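Local coordinates for protein transcriptional regulator (Actinomyces oris, PDB 5V8C) that probably acts as a LytR-Cps2A-Psr family phosphotransferase that mediates glycosylation of a cell wall-anchored surface protein, at residues A1-M11 / H219-S229; G49-L57 / D84-P92. All coordinates share one frame; numbering follows the deposited sequence.

Contact 1: residues A1-M11 / H219-S229; sequences AHRPARVDIAM and HTVAGNITLDS. With CO (cobalt (II) ion), chain B.
Strands 5-7 and 226-228 run parallel, with Ala5, Arg6 and Val7 paired to Thr226, Leu227 and Asp228, and their short axes are inclined at 34°. The backbone bonds zigzag as parallel pairing requires: Ala5 N and Val7 N donate to Ile225 O and Leu227 O, while Ala5 O and Val7 O receive Leu227 N (2.9 Å from Ala5 O) and Ser229 N. Ala5 and Val7 share one face of the sheet with Thr226, whose OG1 and CG2 both lie against Ala5 CB. On the other face, the guanidinium of Arg6 is folded back by bends at chi2 and chi3, so that Leu227 CB lies over one of its faces, 4.2 Å from Arg6 NE, and NH2 makes weak bonds to the carbonyls of Asp228 and Ser229. Where the strands end, Ser229 OG donates to Asp8 OD1 over 2.9 Å, reaching it from above the carboxylate plane. Ahead of the pairing, Pro4 CG meets Leu227 CD1 at 4.0 Å, and Leu233 of helix 233-248 touches both side chains.

Farther toward the N terminus, Ala1 N (2.2 Å) and His219 NE2 (2.4 Å) bind the cobalt ion, with His2 ND1 more distant from it at 2.7 Å. With CG anti to the backbone N (chi1 -170°), the His219 ring is turned toward the N-terminal residues, which brings NE2 to the cobalt and one face under His2 CB, 3.6 Å from the ring centroid. The whole is a parallel edge-strand pairing in a mixed beta-sheet, continued to a cobalt site formed by the terminal amine of the crystallised fragment and His219, with His2 as a longer third ligand.

Contact 2: residues G49-L57 / D84-P92; sequences GSRADVIAL and DRLATTYVP. With PO4 (phosphate ion), chain C.
Arg51 and Arg85 converge on one phosphate ion, the former from the approach to strand 52-60 of the central sheet, the latter from the end of strand 83-85, in the LytR-Cps2A-Psr fold. Arg51 NH1 lies 2.8 Å from phosphate O3, and Arg85 NH2 makes a weak bond to O2 over 3.3 Å. The two guanidinium planes are turned 74° apart, with Arg51 NH1 at the edge of the Arg85 group. Such a pair, gathered round an anion that probably came from the crystallisation liquor, is consistent with a site for the phosphate groups of a substrate, as in related enzymes of the family. Arg51 reaches the ion on a chain extended from CG to NE, whereas Arg85 bends at chi3. Thr88 OG1 sits 4.3 Å above the plane of the Arg51 guanidinium, over its centre.

Behind these side chains, the backbone from Leu86 to Val91 follows a helical path against residues 50-52, without the bonding of a regular helix. Tyr90, with CG anti to the backbone N (chi1 -163°), sends its ring alongside Ser50: CD2 is 3.5 Å from Ser50 O, which lies near the ring plane, and CE2 rests on Ser50 CB. Tyr90 CB also packs on Ala52 CB at 3.8 Å. An alanine at Tyr90 would keep that CB packing but remove the ring, and would probably open a gap against Ser50 CB and Ser50 O. Ser50 OG itself bonds to Asp29 O, and Thr28 of strand 23-28 touches the tyrosine as well. Deeper in, Ile55 CD1 meets Leu86 CB at 4.1 Å, and Leu70 of strand 65-70 touches both residues. The two segments are joined by one backbone bond, Ala52 N to Ala87 O, 3.1 Å long with an N-H...O angle of 168°, directed at a lone pair of the carbonyl oxygen.

How the contacts relate
From the N terminus the chain first lays down strand 5-7, whose partner, strand 226-228, arrives only after some two hundred residues; contact 1 therefore closes a loop that takes in most of the chain. Contact 2 is nested inside it and closes a much shorter loop, containing strands but no helix, between residues 49-57 and 84-92. Both reach the same mixed sheet. Contact 1 adds one of its two outermost strands, 5-7, next to 226-228, while contact 2 joins strand 52-60, beyond 111-115 and 23-28, to the coil that follows strand 83-85. Their centres are 18 Å apart, and their nearest atoms, about 7 Å apart, do not touch.

Contact 1: residues A1-M11 / H219-S229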
loop_
_atom_site.group_PDB
_atom_site.type_symbol
_atom_site.label_atom_id
_atom_site.label_comp_id
_atom_site.label_asym_id
_atom_site.label_seq_id
_atom_site.Cartn_x
_atom_site.Cartn_y
_atom_site.Cartn_z
ATOM N N ALA A 1 15.320 -0.376 22.293
ATOM C CA ALA A 1 16.201 -1.250 21.523
ATOM C C ALA A 1 15.761 -1.509 20.066
ATOM O O ALA A 1 16.617 -1.801 19.229
ATOM C CB ALA A 1 16.399 -2.570 22.253
ATOM N N HIS A 2 14.441 -1.434 19.777
ATOM C CA HIS A 2 13.803 -1.692 18.470
ATOM C C HIS A 2 14.667 -1.460 17.222
ATOM O O HIS A 2 15.032 -0.326 16.920
ATOM C CB HIS A 2 12.505 -0.885 18.325
ATOM C CG HIS A 2 11.385 -1.378 19.179
ATOM N ND1 HIS A 2 11.045 -0.740 20.357
ATOM C CD2 HIS A 2 10.561 -2.436 19.000
ATOM C CE1 HIS A 2 10.034 -1.431 20.862
ATOM N NE2 HIS A 2 9.707 -2.459 20.079
ATOM N N ARG A 3 14.923 -2.538 16.465
ATOM C CA ARG A 3 15.663 -2.502 15.198
ATOM C C ARG A 3 14.814 -3.140 14.091
ATOM O O ARG A 3 14.116 -4.113 14.358
ATOM C CB ARG A 3 17.002 -3.254 15.317
ATOM C CG ARG A 3 18.142 -2.434 15.916
ATOM C CD ARG A 3 19.414 -3.257 16.040
ATOM N NE ARG A 3 19.313 -4.271 17.094
ATOM C CZ ARG A 3 20.028 -5.392 17.130
ATOM N NH1 ARG A 3 20.899 -5.665 16.167
ATOM N NH2 ARG A 3 19.870 -6.255 18.126
ATOM N N PRO A 4 14.861 -2.645 12.838
ATOM C CA PRO A 4 14.048 -3.272 11.788
ATOM C C PRO A 4 14.607 -4.609 11.330
ATOM O O PRO A 4 15.821 -4.817 11.391
ATOM C CB PRO A 4 14.090 -2.242 10.653
ATOM C CG PRO A 4 15.401 -1.560 10.828
ATOM C CD PRO A 4 15.613 -1.482 12.317
ATOM N N ALA A 5 13.731 -5.497 10.823
ATOM C CA ALA A 5 14.157 -6.767 10.241
ATOM C C ALA A 5 14.794 -6.451 8.889
ATOM O O ALA A 5 14.412 -5.470 8.237
ATOM C CB ALA A 5 12.964 -7.689 10.052
ATOM N N ARG A 6 15.812 -7.216 8.501
ATOM C CA ARG A 6 16.495 -6.932 7.246
ATOM C C ARG A 6 16.325 -8.034 6.205
ATOM O O ARG A 6 16.234 -9.219 6.544
ATOM C CB ARG A 6 17.980 -6.590 7.464
ATOM C CG ARG A 6 18.261 -5.603 8.605
ATOM C CD ARG A 6 17.528 -4.279 8.475
ATOM N NE ARG A 6 18.080 -3.445 7.411
ATOM C CZ ARG A 6 18.438 -2.178 7.574
ATOM N NH1 ARG A 6 18.297 -1.587 8.755
ATOM N NH2 ARG A 6 18.943 -1.492 6.559
ATOM N N VAL A 7 16.235 -7.628 4.936
ATOM C CA VAL A 7 16.115 -8.550 3.820
ATOM C C VAL A 7 17.062 -8.139 2.715
ATOM O O VAL A 7 17.136 -6.964 2.367
ATOM C CB VAL A 7 14.665 -8.749 3.303
ATOM C CG1 VAL A 7 13.910 -9.755 4.160
ATOM C CG2 VAL A 7 13.908 -7.426 3.215
ATOM N N ASP A 8 17.814 -9.098 2.181
ATOM C CA ASP A 8 18.699 -8.795 1.072
ATOM C C ASP A 8 17.852 -8.779 -0.196
ATOM O O ASP A 8 17.166 -9.760 -0.492
ATOM C CB ASP A 8 19.846 -9.822 0.973
ATOM C CG ASP A 8 20.751 -9.876 2.194
ATOM O OD1 ASP A 8 21.474 -8.881 2.447
ATOM O OD2 ASP A 8 20.785 -10.936 2.860
ATOM N N ILE A 9 17.802 -7.626 -0.870
ATOM C CA ILE A 9 17.081 -7.489 -2.125
ATOM C C ILE A 9 17.997 -6.876 -3.159
ATOM O O ILE A 9 18.660 -5.874 -2.881
ATOM C CB ILE A 9 15.726 -6.717 -1.962
ATOM C CG1 ILE A 9 14.574 -7.682 -1.649
ATOM C CG2 ILE A 9 15.368 -5.866 -3.201
ATOM C CD1 ILE A 9 14.273 -7.772 -0.278
ATOM N N ALA A 10 18.066 -7.503 -4.341
ATOM C CA ALA A 10 18.815 -6.975 -5.475
ATOM C C ALA A 10 17.869 -6.003 -6.170
ATOM O O ALA A 10 16.908 -6.426 -6.824
ATOM C CB ALA A 10 19.231 -8.100 -6.418
ATOM N N MET A 11 18.109 -4.701 -5.944
ATOM C CA MET A 11 17.284 -3.642 -6.510
ATOM C C MET A 11 17.396 -3.608 -8.028
ATOM O O MET A 11 18.466 -3.872 -8.571
ATOM C CB MET A 11 17.614 -2.272 -5.895
ATOM C CG MET A 11 17.091 -2.094 -4.476
ATOM S SD MET A 11 15.302 -2.344 -4.293
ATOM C CE MET A 11 15.137 -2.084 -2.606
ATOM N N HIS A 219 10.671 5.015 17.330
ATOM C CA HIS A 219 11.305 3.822 17.872
ATOM C C HIS A 219 10.460 2.577 17.590
ATOM O O HIS A 219 10.987 1.618 17.034
ATOM C CB HIS A 219 11.592 3.979 19.369
ATOM C CG HIS A 219 12.441 2.882 19.922
ATOM N ND1 HIS A 219 13.774 2.755 19.570
ATOM C CD2 HIS A 219 12.117 1.886 20.778
ATOM C CE1 HIS A 219 14.209 1.682 20.207
ATOM N NE2 HIS A 219 13.245 1.121 20.941
ATOM N N THR A 220 9.141 2.619 17.888
ATOM C CA THR A 220 8.231 1.486 17.662
ATOM C C THR A 220 8.065 1.147 16.184
ATOM O O THR A 220 8.073 -0.040 15.840
ATOM C CB THR A 220 6.884 1.685 18.359
ATOM O OG1 THR A 220 6.431 3.017 18.136
ATOM C CG2 THR A 220 6.956 1.397 19.853
ATOM N N VAL A 221 7.945 2.176 15.311
ATOM C CA VAL A 221 7.853 1.984 13.860
ATOM C C VAL A 221 9.059 1.195 13.320
ATOM O O VAL A 221 8.870 0.231 12.582
ATOM C CB VAL A 221 7.617 3.314 13.103
ATOM C CG1 VAL A 221 8.232 3.283 11.702
ATOM C CG2 VAL A 221 6.126 3.626 13.023
ATOM N N ALA A 222 10.278 1.548 13.756
ATOM C CA ALA A 222 11.504 0.866 13.345
ATOM C C ALA A 222 11.495 -0.613 13.727
ATOM O O ALA A 222 11.958 -1.443 12.958
ATOM C CB ALA A 222 12.721 1.559 13.950
ATOM N N GLY A 223 10.932 -0.931 14.886
ATOM C CA GLY A 223 10.858 -2.302 15.375
ATOM C C GLY A 223 9.709 -3.120 14.817
ATOM O O GLY A 223 9.632 -4.317 15.087
ATOM N N ASN A 224 8.791 -2.490 14.064
ATOM C CA ASN A 224 7.632 -3.177 13.485
ATOM C C ASN A 224 7.590 -2.989 11.980
ATOM O O ASN A 224 6.535 -2.705 11.419
ATOM C CB ASN A 224 6.329 -2.700 14.137
ATOM C CG ASN A 224 6.137 -3.234 15.530
ATOM O OD1 ASN A 224 5.439 -4.233 15.753
ATOM N ND2 ASN A 224 6.775 -2.593 16.497
ATOM N N ILE A 225 8.759 -3.154 11.336
ATOM C CA ILE A 225 9.001 -2.935 9.915
ATOM C C ILE A 225 10.142 -3.818 9.443
ATOM O O ILE A 225 11.096 -4.063 10.186
ATOM C CB ILE A 225 9.337 -1.416 9.710
ATOM C CG1 ILE A 225 8.065 -0.557 9.494
ATOM C CG2 ILE A 225 10.407 -1.114 8.633
ATOM C CD1 ILE A 225 7.070 -1.104 8.644
ATOM N N THR A 226 10.070 -4.237 8.179
ATOM C CA THR A 226 11.140 -4.956 7.514
ATOM C C THR A 226 11.634 -4.051 6.380
ATOM O O THR A 226 10.824 -3.476 5.655
ATOM C CB THR A 226 10.670 -6.348 7.081
ATOM O OG1 THR A 226 10.147 -7.032 8.219
ATOM C CG2 THR A 226 11.781 -7.173 6.464
ATOM N N LEU A 227 12.957 -3.855 6.301
ATOM C CA LEU A 227 13.628 -3.016 5.309
ATOM C C LEU A 227 14.620 -3.846 4.515
ATOM O O LEU A 227 15.244 -4.754 5.077
ATOM C CB LEU A 227 14.434 -1.898 6.004
ATOM C CG LEU A 227 13.681 -0.749 6.652
ATOM C CD1 LEU A 227 14.653 0.222 7.302
ATOM C CD2 LEU A 227 12.773 -0.029 5.651
ATOM N N ASP A 228 14.865 -3.467 3.243
ATOM C CA ASP A 228 15.918 -4.120 2.480
ATOM C C ASP A 228 17.259 -3.717 3.100
ATOM O O ASP A 228 17.325 -2.720 3.815
ATOM C CB ASP A 228 15.852 -3.775 0.982
ATOM C CG ASP A 228 16.156 -2.333 0.664
ATOM O OD1 ASP A 228 17.348 -2.009 0.444
ATOM O OD2 ASP A 228 15.208 -1.530 0.618
ATOM N N SER A 229 18.306 -4.504 2.860
ATOM C CA SER A 229 19.629 -4.273 3.434
ATOM C C SER A 229 20.251 -2.938 3.041
ATOM O O SER A 229 20.945 -2.343 3.859
ATOM C CB SER A 229 20.566 -5.422 3.085
ATOM O OG SER A 229 20.053 -6.660 3.551
HETATM CO CO CO B . 13.409 -1.168 21.546
HETATM O O HOH W 1 19.026 -5.259 0.052
#

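Contact 2: residues G49-L57 / D84-P92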
loop_
_atom_site.group_PDB
_atom_site.type_symbol
_atom_site.label_atom_id
_atom_site.label_comp_id
_atom_site.label_asym_id
_atom_site.label_seq_id
_atom_site.Cartn_x
_atom_site.Cartn_y
_atom_site.Cartn_z
ATOM N N GLY A 49 5.853 -18.675 1.728
ATOM C CA GLY A 49 4.417 -18.723 1.499
ATOM C C GLY A 49 3.680 -17.579 2.164
ATOM O O GLY A 49 3.243 -17.701 3.311
ATOM N N SER A 50 3.551 -16.450 1.448
ATOM C CA SER A 50 2.867 -15.252 1.936
ATOM C C SER A 50 2.323 -14.422 0.764
ATOM O O SER A 50 2.900 -14.440 -0.322
ATOM C CB SER A 50 3.807 -14.412 2.799
ATOM O OG SER A 50 3.083 -13.580 3.691
ATOM N N ARG A 51 1.208 -13.707 0.981
ATOM C CA ARG A 51 0.580 -12.895 -0.061
ATOM C C ARG A 51 0.647 -11.409 0.267
ATOM O O ARG A 51 0.608 -11.034 1.438
ATOM C CB ARG A 51 -0.881 -13.319 -0.277
ATOM C CG ARG A 51 -1.050 -14.588 -1.095
ATOM C CD ARG A 51 -2.430 -14.646 -1.714
ATOM N NE ARG A 51 -2.711 -15.958 -2.294
ATOM C CZ ARG A 51 -3.785 -16.234 -3.025
ATOM N NH1 ARG A 51 -4.682 -15.291 -3.283
ATOM N NH2 ARG A 51 -3.966 -17.454 -3.515
ATOM N N ALA A 52 0.735 -10.562 -0.769
ATOM C CA ALA A 52 0.780 -9.110 -0.593
ATOM C C ALA A 52 -0.638 -8.542 -0.674
ATOM O O ALA A 52 -1.251 -8.560 -1.741
ATOM C CB ALA A 52 1.666 -8.482 -1.659
ATOM N N ASP A 53 -1.186 -8.111 0.467
ATOM C CA ASP A 53 -2.527 -7.542 0.537
ATOM C C ASP A 53 -2.515 -6.090 0.082
ATOM O O ASP A 53 -3.457 -5.644 -0.572
ATOM C CB ASP A 53 -3.091 -7.652 1.966
ATOM C CG ASP A 53 -3.455 -9.064 2.393
ATOM O OD1 ASP A 53 -3.406 -9.979 1.536
ATOM O OD2 ASP A 53 -3.808 -9.253 3.579
ATOM N N VAL A 54 -1.435 -5.362 0.408
ATOM C CA VAL A 54 -1.268 -3.947 0.072
ATOM C C VAL A 54 0.039 -3.742 -0.692
ATOM O O VAL A 54 1.087 -4.231 -0.267
ATOM C CB VAL A 54 -1.321 -3.076 1.352
ATOM C CG1 VAL A 54 -1.036 -1.610 1.040
ATOM C CG2 VAL A 54 -2.667 -3.224 2.060
ATOM N N ILE A 55 -0.030 -3.042 -1.831
ATOM C CA ILE A 55 1.121 -2.730 -2.683
ATOM C C ILE A 55 0.984 -1.279 -3.074
ATOM O O ILE A 55 0.109 -0.946 -3.870
ATOM C CB ILE A 55 1.192 -3.618 -3.953
ATOM C CG1 ILE A 55 1.064 -5.124 -3.647
ATOM C CG2 ILE A 55 2.437 -3.319 -4.763
ATOM C CD1 ILE A 55 -0.274 -5.664 -3.968
ATOM N N ALA A 56 1.833 -0.420 -2.514
ATOM C CA ALA A 56 1.823 1.008 -2.813
ATOM C C ALA A 56 3.228 1.516 -3.125
ATOM O O ALA A 56 4.207 1.104 -2.493
ATOM C CB ALA A 56 1.244 1.788 -1.637
ATOM N N LEU A 57 3.319 2.431 -4.084
ATOM C CA LEU A 57 4.591 3.043 -4.388
ATOM C C LEU A 57 4.579 4.504 -3.935
ATOM O O LEU A 57 3.662 5.253 -4.280
ATOM C CB LEU A 57 5.034 2.829 -5.849
ATOM C CG LEU A 57 4.194 3.408 -6.973
ATOM C CD1 LEU A 57 4.721 4.777 -7.397
ATOM C CD2 LEU A 57 4.181 2.473 -8.170
ATOM N N ASP A 84 1.391 -13.247 -13.490
ATOM C CA ASP A 84 1.012 -13.463 -12.096
ATOM C C ASP A 84 0.216 -12.269 -11.606
ATOM O O ASP A 84 0.419 -11.152 -12.087
ATOM C CB ASP A 84 2.250 -13.612 -11.183
ATOM C CG ASP A 84 3.215 -14.765 -11.448
ATOM O OD1 ASP A 84 2.859 -15.685 -12.231
ATOM O OD2 ASP A 84 4.315 -14.770 -10.836
ATOM N N ARG A 85 -0.641 -12.481 -10.594
ATOM C CA ARG A 85 -1.341 -11.375 -9.958
ATOM C C ARG A 85 -0.387 -10.767 -8.935
ATOM O O ARG A 85 0.412 -11.494 -8.333
ATOM C CB ARG A 85 -2.624 -11.842 -9.264
ATOM C CG ARG A 85 -3.761 -12.183 -10.214
ATOM C CD ARG A 85 -5.041 -12.503 -9.454
ATOM N NE ARG A 85 -4.798 -13.464 -8.380
ATOM C CZ ARG A 85 -5.334 -13.383 -7.170
ATOM N NH1 ARG A 85 -6.185 -12.408 -6.878
ATOM N NH2 ARG A 85 -5.042 -14.290 -6.247
ATOM N N LEU A 86 -0.470 -9.439 -8.742
ATOM C CA LEU A 86 0.366 -8.690 -7.809
ATOM C C LEU A 86 0.457 -9.346 -6.418
ATOM O O LEU A 86 1.544 -9.450 -5.856
ATOM C CB LEU A 86 -0.152 -7.249 -7.693
ATOM C CG LEU A 86 0.702 -6.154 -8.316
ATOM C CD1 LEU A 86 0.730 -6.275 -9.818
ATOM C CD2 LEU A 86 0.161 -4.798 -7.959
ATOM N N ALA A 87 -0.672 -9.823 -5.889
ATOM C CA ALA A 87 -0.726 -10.462 -4.574
ATOM C C ALA A 87 0.063 -11.777 -4.530
ATOM O O ALA A 87 0.655 -12.118 -3.506
ATOM C CB ALA A 87 -2.178 -10.711 -4.186
ATOM N N THR A 88 0.072 -12.495 -5.650
ATOM C CA THR A 88 0.690 -13.800 -5.798
ATOM C C THR A 88 2.212 -13.694 -5.980
ATOM O O THR A 88 2.927 -14.594 -5.544
ATOM C CB THR A 88 -0.060 -14.572 -6.892
ATOM O OG1 THR A 88 -1.006 -15.403 -6.238
ATOM C CG2 THR A 88 0.844 -15.402 -7.797
ATOM N N THR A 89 2.710 -12.583 -6.552
ATOM C CA THR A 89 4.154 -12.369 -6.732
ATOM C C THR A 89 4.954 -12.406 -5.409
ATOM O O THR A 89 6.156 -12.664 -5.441
ATOM C CB THR A 89 4.435 -11.078 -7.514
ATOM O OG1 THR A 89 4.051 -9.965 -6.710
ATOM C CG2 THR A 89 3.733 -11.034 -8.868
ATOM N N TYR A 90 4.300 -12.159 -4.259
ATOM C CA TYR A 90 4.982 -12.145 -2.964
ATOM C C TYR A 90 5.377 -13.536 -2.440
ATOM O O TYR A 90 6.339 -13.638 -1.670
ATOM C CB TYR A 90 4.175 -11.366 -1.904
ATOM C CG TYR A 90 5.030 -10.983 -0.715
ATOM C CD1 TYR A 90 6.092 -10.093 -0.854
ATOM C CD2 TYR A 90 4.874 -11.618 0.513
ATOM C CE1 TYR A 90 6.949 -9.816 0.205
ATOM C CE2 TYR A 90 5.721 -11.341 1.583
ATOM C CZ TYR A 90 6.757 -10.438 1.424
ATOM O OH TYR A 90 7.593 -10.155 2.474
ATOM N N VAL A 91 4.652 -14.595 -2.874
ATOM C CA VAL A 91 4.820 -16.001 -2.454
ATOM C C VAL A 91 6.293 -16.488 -2.468
ATOM O O VAL A 91 6.754 -16.930 -1.417
ATOM C CB VAL A 91 3.875 -16.964 -3.221
ATOM C CG1 VAL A 91 4.243 -18.423 -2.973
ATOM C CG2 VAL A 91 2.417 -16.704 -2.854
ATOM N N PRO A 92 7.071 -16.405 -3.572
ATOM C CA PRO A 92 8.471 -16.848 -3.491
ATOM C C PRO A 92 9.437 -15.850 -2.825
ATOM O O PRO A 92 10.620 -16.151 -2.672
ATOM C CB PRO A 92 8.834 -17.141 -4.948
ATOM C CG PRO A 92 7.952 -16.286 -5.745
ATOM C CD PRO A 92 6.743 -15.916 -4.926
HETATM P P PO4 C . -7.906 -14.674 -2.658
HETATM O O1 PO4 C . -8.022 -16.258 -2.852
HETATM O O2 PO4 C . -7.513 -14.009 -4.059
HETATM O O3 PO4 C . -6.764 -14.352 -1.584
HETATM O O4 PO4 C . -9.263 -14.104 -2.164
#